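Local structure of hypothetical protein PH1789 (Pyrococcus horikoshii, 1WR2) at residues V122-T127 and D192-V197. The protein is of unknown function but belongs to the ATP-grasp superfamily, with an alpha+beta fold built on antiparallel sheets. Numbering follows the deposited sequence.
Sequences VIIGVT and DMLLKV
Ile-124 and Val-126, on an inner strand of the six-stranded antiparallel sheet of this ATP-grasp fold, meet Met-193, Leu-194 and Val-197 of the helix 187-203 that covers one face of that sheet. The segments 122-127 and 192-197 run nearly parallel, their axes inclined by 18° and 10.1 Å apart at the closest point, the usual spacing of a helix packed on a sheet, filled by side chains from both.

Ile-124 supplies most of the strand's share, making three of the four close pairs. Its CG1 lies anti to the carbonyl carbon (chi1 -70°), and the extended chi2 carries Ile-124 CD1 out to the helix, 3.9 Å from Met-193 CB and 4.0 Å from Leu-194 CD2. Leu-194 leaves the backbone to one side, yet its CD2 branch swings back to the isoleucine and also meets CG1. The other branch of Ile-124, CG2, approaches Val-197 CG2 more loosely, at 4.3 Å.

One helical turn after Met-193, Val-197 places CG1 anti to its backbone N (chi1 170°), and this methyl meets Val-126 CG2 at 3.7 Å; the two valine side chains lie alongside each other, pointing opposite ways. A backbone hydrogen bond from Val-197 N to Met-193 O, 2.8 Å long, spans this turn. The same packing extends over the adjoining strands: Met-193 also touches Val-216 of strand 208-218, while Leu-194 and Val-197 both touch Ile-136 of strand 133-140.

No hydrogen bond or salt bridge links the two segments, and all five touching residues are buried. Dispersion between methyl and methylene groups and the exclusion of water therefore hold this part of the helix against the strand, while backbone hydrogen bonds of Val-122 to Val-126 go to the neighbouring strands 208-218 and 133-140.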
loop_
_atom_site.group_PDB
_atom_site.type_symbol
_atom_site.label_atom_id
_atom_site.label_comp_id
_atom_site.label_asym_id
_atom_site.label_seq_id
_atom_site.Cartn_x
_atom_site.Cartn_y
_atom_site.Cartn_z
ATOM N N VAL A 122 -6.173 -5.692 7.325
ATOM C CA VAL A 122 -7.187 -4.647 7.309
ATOM C C VAL A 122 -6.975 -3.830 6.039
ATOM O O VAL A 122 -5.944 -3.958 5.364
ATOM C CB VAL A 122 -7.106 -3.694 8.531
ATOM C CG1 VAL A 122 -7.202 -4.489 9.828
ATOM C CG2 VAL A 122 -5.843 -2.875 8.474
ATOM N N ILE A 123 -7.956 -3.007 5.698
ATOM C CA ILE A 123 -7.864 -2.186 4.498
ATOM C C ILE A 123 -8.337 -0.768 4.785
ATOM O O ILE A 123 -9.365 -0.568 5.432
ATOM C CB ILE A 123 -8.755 -2.745 3.351
ATOM C CG1 ILE A 123 -8.270 -4.133 2.914
ATOM C CG2 ILE A 123 -8.731 -1.787 2.161
ATOM C CD1 ILE A 123 -9.141 -4.765 1.812
ATOM N N ILE A 124 -7.576 0.213 4.317
ATOM C CA ILE A 124 -7.963 1.604 4.476
ATOM C C ILE A 124 -8.087 2.171 3.072
ATOM O O ILE A 124 -7.117 2.182 2.303
ATOM C CB ILE A 124 -6.924 2.412 5.267
ATOM C CG1 ILE A 124 -6.939 1.980 6.738
ATOM C CG2 ILE A 124 -7.225 3.897 5.143
ATOM C CD1 ILE A 124 -5.875 2.653 7.598
ATOM N N GLY A 125 -9.291 2.615 2.730
ATOM C CA GLY A 125 -9.529 3.177 1.414
ATOM C C GLY A 125 -9.955 4.634 1.451
ATOM O O GLY A 125 -10.459 5.124 2.459
ATOM N N VAL A 126 -9.748 5.320 0.335
ATOM C CA VAL A 126 -10.103 6.722 0.188
ATOM C C VAL A 126 -10.674 6.955 -1.202
ATOM O O VAL A 126 -10.101 6.535 -2.210
ATOM C CB VAL A 126 -8.871 7.640 0.388
ATOM C CG1 VAL A 126 -9.218 9.078 0.030
ATOM C CG2 VAL A 126 -8.403 7.566 1.834
ATOM N N THR A 127 -11.833 7.593 -1.248
ATOM C CA THR A 127 -12.477 7.925 -2.508
ATOM C C THR A 127 -12.948 9.360 -2.368
ATOM O O THR A 127 -12.984 9.899 -1.255
ATOM C CB THR A 127 -13.694 7.024 -2.792
ATOM O OG1 THR A 127 -14.670 7.177 -1.753
ATOM C CG2 THR A 127 -13.262 5.569 -2.877
ATOM N N ASP A 192 -4.016 5.537 14.586
ATOM C CA ASP A 192 -2.954 6.421 14.129
ATOM C C ASP A 192 -2.876 6.434 12.595
ATOM O O ASP A 192 -2.686 7.493 11.990
ATOM C CB ASP A 192 -1.612 5.993 14.729
ATOM C CG ASP A 192 -0.498 6.992 14.441
ATOM O OD1 ASP A 192 -0.643 8.178 14.819
ATOM O OD2 ASP A 192 0.519 6.592 13.839
ATOM N N MET A 193 -3.034 5.271 11.965
ATOM C CA MET A 193 -2.988 5.214 10.504
ATOM C C MET A 193 -4.134 5.986 9.878
ATOM O O MET A 193 -3.943 6.730 8.923
ATOM C CB MET A 193 -3.033 3.779 10.006
ATOM C CG MET A 193 -1.684 3.099 9.987
ATOM S SD MET A 193 -1.778 1.528 9.112
ATOM C CE MET A 193 -2.474 0.495 10.409
ATOM N N LEU A 194 -5.333 5.811 10.421
ATOM C CA LEU A 194 -6.496 6.515 9.900
ATOM C C LEU A 194 -6.312 8.034 9.979
ATOM O O LEU A 194 -6.663 8.761 9.046
ATOM C CB LEU A 194 -7.755 6.088 10.671
ATOM C CG LEU A 194 -8.361 4.715 10.344
ATOM C CD1 LEU A 194 -9.407 4.354 11.410
ATOM C CD2 LEU A 194 -8.990 4.746 8.934
ATOM N N LEU A 195 -5.765 8.517 11.092
ATOM C CA LEU A 195 -5.561 9.958 11.257
ATOM C C LEU A 195 -4.484 10.476 10.309
ATOM O O LEU A 195 -4.606 11.567 9.761
ATOM C CB LEU A 195 -5.194 10.294 12.710
ATOM C CG LEU A 195 -6.275 10.058 13.776
ATOM C CD1 LEU A 195 -5.711 10.427 15.139
ATOM C CD2 LEU A 195 -7.523 10.895 13.477
ATOM N N LYS A 196 -3.428 9.695 10.117
ATOM C CA LYS A 196 -2.366 10.101 9.211
ATOM C C LYS A 196 -2.875 10.108 7.770
ATOM O O LYS A 196 -2.558 11.010 6.998
ATOM C CB LYS A 196 -1.147 9.182 9.373
ATOM C CG LYS A 196 -0.316 9.525 10.620
ATOM C CD LYS A 196 0.847 8.568 10.849
ATOM C CE LYS A 196 1.749 9.093 11.972
ATOM N NZ LYS A 196 2.545 8.013 12.611
ATOM N N VAL A 197 -3.672 9.115 7.392
ATOM C CA VAL A 197 -4.205 9.120 6.030
ATOM C C VAL A 197 -5.137 10.306 5.849
ATOM O O VAL A 197 -5.145 10.956 4.800
ATOM C CB VAL A 197 -4.988 7.821 5.714
ATOM C CG1 VAL A 197 -5.733 7.968 4.381
ATOM C CG2 VAL A 197 -4.024 6.650 5.654
#